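Local structure of bacillaene synthase decarboxylase PksI (Bacillus subtilis, 4Q1K) at residues M39-R42 and T43-N46; A59-Y62 and I63-N66. The protein catalyses the decarboxylation of the 3-methylglutaconyl group tethered to PksL to a 3-methylcrotonyl moiety during biosynthesis of the antibiotic bacillaene. The protein carries 1 engineered substitution. All coordinates share one frame; numbering follows the deposited sequence.

Interaction 1 of 2, residues M39-R42 and T43-N46; sequences MQDR and THKN
Asp41 and His44 make a His-carboxylate hydrogen bond inside a tight loop, which joins the end of strand 34-39 to helix 50-65. The loop contains a type I beta turn from Arg42 to Lys45. Asp41 stands just before this turn, and its carboxylate reaches the backbone N and the ring of His44. One oxygen, OD1, accepts two hydrogen bonds from the same residue. The backbone N of His44 lies 3.0 Å from Asp41 OD1 and comes from above the carboxylate plane. His44 ND1 is also 3.0 Å from Asp41 OD1, on its syn side but tilted out of the carboxylate plane. Both donors reach OD1 from the same face of the carboxylate. OD1 lies at the ring edge, in the imidazole plane, and the ring and carboxylate planes are 82° apart. With CG of Asp41 set opposite the backbone N (chi1 -166°), the carboxylate comes to the His44 side of the turn. Two nitrogens and a water grip OD1. The water donates to Asp41 OD1 at 2.9 Å and is hydrogen-bonded to Thr43 OG1, 2.8 Å away. The backbone closes the loop. Asn46 N donates to Asp41 O at 2.9 Å in a nearly straight bond. Within the turn, Lys45 N donates to Arg42 O at 3.3 Å. The other carboxylate oxygen, OD2, is hydrogen-bonded to Ser49 OG, just ahead of helix 50-65. Asp41 also packs on Leu52 of that helix, and Met39 on Leu56. Backbone bonds from Met39 to Thr75 and from Asn46 to Ser83 join the loop to strand 71-75 and the chain beyond it.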
loop_
_atom_site.group_PDB
_atom_site.type_symbol
_atom_site.label_atom_id
_atom_site.label_comp_id
_atom_site.label_asym_id
_atom_site.label_seq_id
_atom_site.Cartn_x
_atom_site.Cartn_y
_atom_site.Cartn_z
ATOM N N MET B 39 -3.363 -26.980 12.721
ATOM C CA MET B 39 -2.847 -27.936 11.708
ATOM C C MET B 39 -1.665 -28.681 12.347
ATOM O O MET B 39 -0.689 -28.042 12.817
ATOM C CB MET B 39 -2.313 -27.116 10.520
ATOM C CG MET B 39 -3.487 -26.395 9.879
ATOM S SD MET B 39 -3.020 -25.487 8.405
ATOM C CE MET B 39 -2.143 -24.081 9.177
ATOM N N GLN B 40 -1.716 -30.006 12.311
ATOM C CA GLN B 40 -0.707 -30.835 12.949
ATOM C C GLN B 40 -0.531 -32.168 12.206
ATOM O O GLN B 40 -0.580 -33.262 12.808
ATOM C CB GLN B 40 -0.986 -31.021 14.443
ATOM C CG GLN B 40 -2.395 -31.558 14.721
ATOM C CD GLN B 40 -2.690 -31.858 16.201
ATOM O OE1 GLN B 40 -3.576 -32.673 16.499
ATOM N NE2 GLN B 40 -1.947 -31.239 17.114
ATOM N N ASP B 41 -0.301 -32.051 10.896
ATOM C CA ASP B 41 0.263 -33.147 10.079
ATOM C C ASP B 41 1.783 -33.156 10.223
ATOM O O ASP B 41 2.490 -32.545 9.428
ATOM C CB ASP B 41 -0.185 -33.034 8.636
ATOM C CG ASP B 41 0.095 -34.328 7.859
ATOM O OD1 ASP B 41 1.076 -35.006 8.211
ATOM O OD2 ASP B 41 -0.642 -34.578 6.904
ATOM N N ARG B 42 2.256 -33.784 11.296
ATOM C CA ARG B 42 3.671 -33.808 11.634
ATOM C C ARG B 42 4.499 -34.596 10.610
ATOM O O ARG B 42 5.573 -34.157 10.283
ATOM C CB ARG B 42 3.898 -34.334 13.060
ATOM C CG ARG B 42 3.102 -33.566 14.100
ATOM C CD ARG B 42 3.434 -33.937 15.538
ATOM N NE ARG B 42 2.405 -33.231 16.296
ATOM C CZ ARG B 42 2.600 -32.240 17.141
ATOM N NH1 ARG B 42 3.843 -31.848 17.454
ATOM N NH2 ARG B 42 1.516 -31.684 17.699
ATOM N N THR B 43 3.934 -35.682 10.065
ATOM C CA THR B 43 4.547 -36.459 8.991
ATOM C C THR B 43 4.889 -35.562 7.818
ATOM O O THR B 43 6.005 -35.641 7.306
ATOM C CB THR B 43 3.614 -37.527 8.430
ATOM O OG1 THR B 43 3.286 -38.376 9.491
ATOM C CG2 THR B 43 4.332 -38.383 7.355
ATOM N N HIS B 44 3.968 -34.690 7.397
ATOM C CA HIS B 44 4.243 -33.838 6.257
ATOM C C HIS B 44 4.633 -32.389 6.568
ATOM O O HIS B 44 4.593 -31.534 5.679
ATOM C CB HIS B 44 3.070 -33.808 5.349
ATOM C CG HIS B 44 2.716 -35.158 4.808
ATOM N ND1 HIS B 44 2.039 -36.104 5.557
ATOM C CD2 HIS B 44 2.942 -35.722 3.588
ATOM C CE1 HIS B 44 1.865 -37.197 4.827
ATOM N NE2 HIS B 44 2.403 -36.996 3.633
ATOM N N LYS B 45 4.957 -32.086 7.823
ATOM C CA LYS B 45 5.283 -30.690 8.207
ATOM C C LYS B 45 4.198 -29.724 7.737
ATOM O O LYS B 45 4.474 -28.606 7.242
ATOM C CB LYS B 45 6.647 -30.315 7.633
ATOM C CG LYS B 45 7.732 -31.257 8.162
ATOM C CD LYS B 45 8.714 -31.555 7.053
ATOM C CE LYS B 45 10.054 -30.913 7.336
ATOM N NZ LYS B 45 10.827 -31.809 8.247
ATOM N N ASN B 46 2.926 -30.130 7.883
ATOM C CA ASN B 46 1.817 -29.255 7.432
ATOM C C ASN B 46 1.801 -28.924 5.964
ATOM O O ASN B 46 1.191 -27.942 5.527
ATOM C CB ASN B 46 1.724 -27.971 8.315
ATOM C CG ASN B 46 1.096 -28.228 9.659
ATOM O OD1 ASN B 46 1.038 -27.308 10.519
ATOM N ND2 ASN B 46 0.661 -29.465 9.897
HETATM O O HOH W 1 0.989 -37.029 10.235
#

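Interaction 2 of 2, residues A59-Y62 and I63-N66; sequences AFEY and IRQN
The last turns of helix 50-65 carry this contact, in which side chains three and four residues apart meet along one helix. Glu61 is held by two partners from the next turn. Glu61 OE1 forms a salt bridge with Arg64 NH1 at 3.1 Å, an i to i+3 pair. The nitrogen comes in on the syn side of OE1, tilted out of the carboxylate plane, and the carboxylate and guanidinium planes are only 24° apart. The other oxygen, Glu61 OE2, accepts a short hydrogen bond of 2.6 Å from Gln65 NE2, an i to i+4 pair. This nitrogen lies above the carboxylate plane. A bend at chi2 (63°) lays the Glu61 chain forward, toward the C-terminal end of the helix, which brings one oxygen to each partner. Contacts at both oxygens probably restrict the rotation of the carboxylate. The helix belongs to a beta-alpha-beta unit of the crotonase-like fold and connects strand 34-39 to strand 71-75. Its backbone bonds are regular here: Ile63 N to Ala59 O is 3.0 Å and Arg64 N to Phe60 O is 2.9 Å. Gln65 N donates to Glu61 O at 2.8 Å and makes a further weak bond to Tyr62 O. Asn66 follows in the loop, and its side-chain amide lies over one face of the Tyr62 ring. Phe60 and Ile63 meet on the buried side, with Phe60 CD1 4.3 Å from Ile63 CD1. Ile63 continues onto Ile35 and Val37 of strand 34-39, where Ala59 also packs. Phe60 touches Leu108 of helix 108-111, and Arg64 touches Asp111 of the same helix.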
loop_
_atom_site.group_PDB
_atom_site.type_symbol
_atom_site.label_atom_id
_atom_site.label_comp_id
_atom_site.label_asym_id
_atom_site.label_seq_id
_atom_site.Cartn_x
_atom_site.Cartn_y
_atom_site.Cartn_z
ATOM N N ALA B 59 -12.863 -28.910 8.925
ATOM C CA ALA B 59 -12.884 -27.935 10.060
ATOM C C ALA B 59 -13.637 -26.677 9.701
ATOM O O ALA B 59 -14.433 -26.144 10.519
ATOM C CB ALA B 59 -11.437 -27.557 10.469
ATOM N N PHE B 60 -13.335 -26.092 8.545
ATOM C CA PHE B 60 -14.088 -24.894 8.084
ATOM C C PHE B 60 -15.583 -25.074 7.820
ATOM O O PHE B 60 -16.404 -24.187 8.056
ATOM C CB PHE B 60 -13.360 -24.180 6.936
ATOM C CG PHE B 60 -12.175 -23.299 7.471
ATOM C CD1 PHE B 60 -12.416 -21.993 7.894
ATOM C CD2 PHE B 60 -10.876 -23.839 7.636
ATOM C CE1 PHE B 60 -11.354 -21.173 8.411
ATOM C CE2 PHE B 60 -9.828 -23.005 8.150
ATOM C CZ PHE B 60 -10.119 -21.696 8.549
ATOM N N GLU B 61 -15.924 -26.270 7.375
ATOM C CA GLU B 61 -17.366 -26.618 7.228
ATOM C C GLU B 61 -18.010 -26.721 8.557
ATOM O O GLU B 61 -19.124 -26.241 8.741
ATOM C CB GLU B 61 -17.513 -27.919 6.429
ATOM C CG GLU B 61 -18.981 -28.266 6.151
ATOM C CD GLU B 61 -19.693 -27.216 5.279
ATOM O OE1 GLU B 61 -19.029 -26.356 4.619
ATOM O OE2 GLU B 61 -20.948 -27.226 5.293
ATOM N N TYR B 62 -17.334 -27.370 9.534
ATOM C CA TYR B 62 -17.845 -27.350 10.881
ATOM C C TYR B 62 -18.146 -25.931 11.403
ATOM O O TYR B 62 -19.198 -25.643 12.041
ATOM C CB TYR B 62 -16.866 -28.004 11.831
ATOM C CG TYR B 62 -17.368 -27.966 13.227
ATOM C CD1 TYR B 62 -18.312 -28.920 13.650
ATOM C CD2 TYR B 62 -16.932 -27.020 14.138
ATOM C CE1 TYR B 62 -18.778 -28.927 14.949
ATOM C CE2 TYR B 62 -17.439 -27.013 15.440
ATOM C CZ TYR B 62 -18.324 -27.982 15.821
ATOM O OH TYR B 62 -18.809 -28.006 17.106
ATOM N N ILE B 63 -17.193 -25.053 11.187
ATOM C CA ILE B 63 -17.368 -23.640 11.622
ATOM C C ILE B 63 -18.569 -22.994 10.884
ATOM O O ILE B 63 -19.393 -22.316 11.496
ATOM C CB ILE B 63 -16.043 -22.826 11.375
ATOM C CG1 ILE B 63 -14.979 -23.381 12.337
ATOM C CG2 ILE B 63 -16.298 -21.282 11.547
ATOM C CD1 ILE B 63 -13.549 -22.915 11.968
ATOM N N ARG B 64 -18.692 -23.290 9.594
ATOM C CA ARG B 64 -19.829 -22.828 8.808
ATOM C C ARG B 64 -21.164 -23.401 9.299
ATOM O O ARG B 64 -22.201 -22.750 9.171
ATOM C CB ARG B 64 -19.627 -23.167 7.330
ATOM C CG ARG B 64 -20.833 -22.867 6.454
ATOM C CD ARG B 64 -20.537 -23.152 4.990
ATOM N NE ARG B 64 -19.644 -22.155 4.409
ATOM C CZ ARG B 64 -18.360 -22.369 4.140
ATOM N NH1 ARG B 64 -17.814 -23.549 4.401
ATOM N NH2 ARG B 64 -17.622 -21.403 3.609
ATOM N N GLN B 65 -21.144 -24.613 9.852
ATOM C CA GLN B 65 -22.405 -25.269 10.308
ATOM C C GLN B 65 -22.779 -24.863 11.709
ATOM O O GLN B 65 -23.881 -25.217 12.183
ATOM C CB GLN B 65 -22.305 -26.798 10.223
ATOM C CG GLN B 65 -22.170 -27.311 8.792
ATOM C CD GLN B 65 -23.296 -26.777 7.895
ATOM O OE1 GLN B 65 -24.467 -26.742 8.296
ATOM N NE2 GLN B 65 -22.950 -26.349 6.688
ATOM N N ASN B 66 -21.896 -24.150 12.415
ATOM C CA ASN B 66 -22.055 -23.873 13.844
ATOM C C ASN B 66 -21.859 -22.403 14.046
ATOM O O ASN B 66 -20.800 -21.988 14.506
ATOM C CB ASN B 66 -21.111 -24.750 14.696
ATOM C CG ASN B 66 -21.498 -26.241 14.632
ATOM O OD1 ASN B 66 -21.015 -27.022 13.769
ATOM N ND2 ASN B 66 -22.455 -26.633 15.479
#

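Overall arrangement
Interaction 1 comes first along the chain and interaction 2 follows in series. Their centres are 21 Å apart, and their nearest atoms are about 7 Å apart, so they do not touch. Both belong to one beta-alpha-beta unit: strand 34-39, helix 50-65 and strand 71-75. Residues 39-46 run from the end of the first strand into the loop before the helix. Residues 59-66 form the far end of that helix and its exit toward the second strand. The two strands are parallel neighbours in the six-stranded sheet. The contacts sit at the two ends of the helical connection. Both lie away from active-site His249, and no other subunit of the trimer touches either.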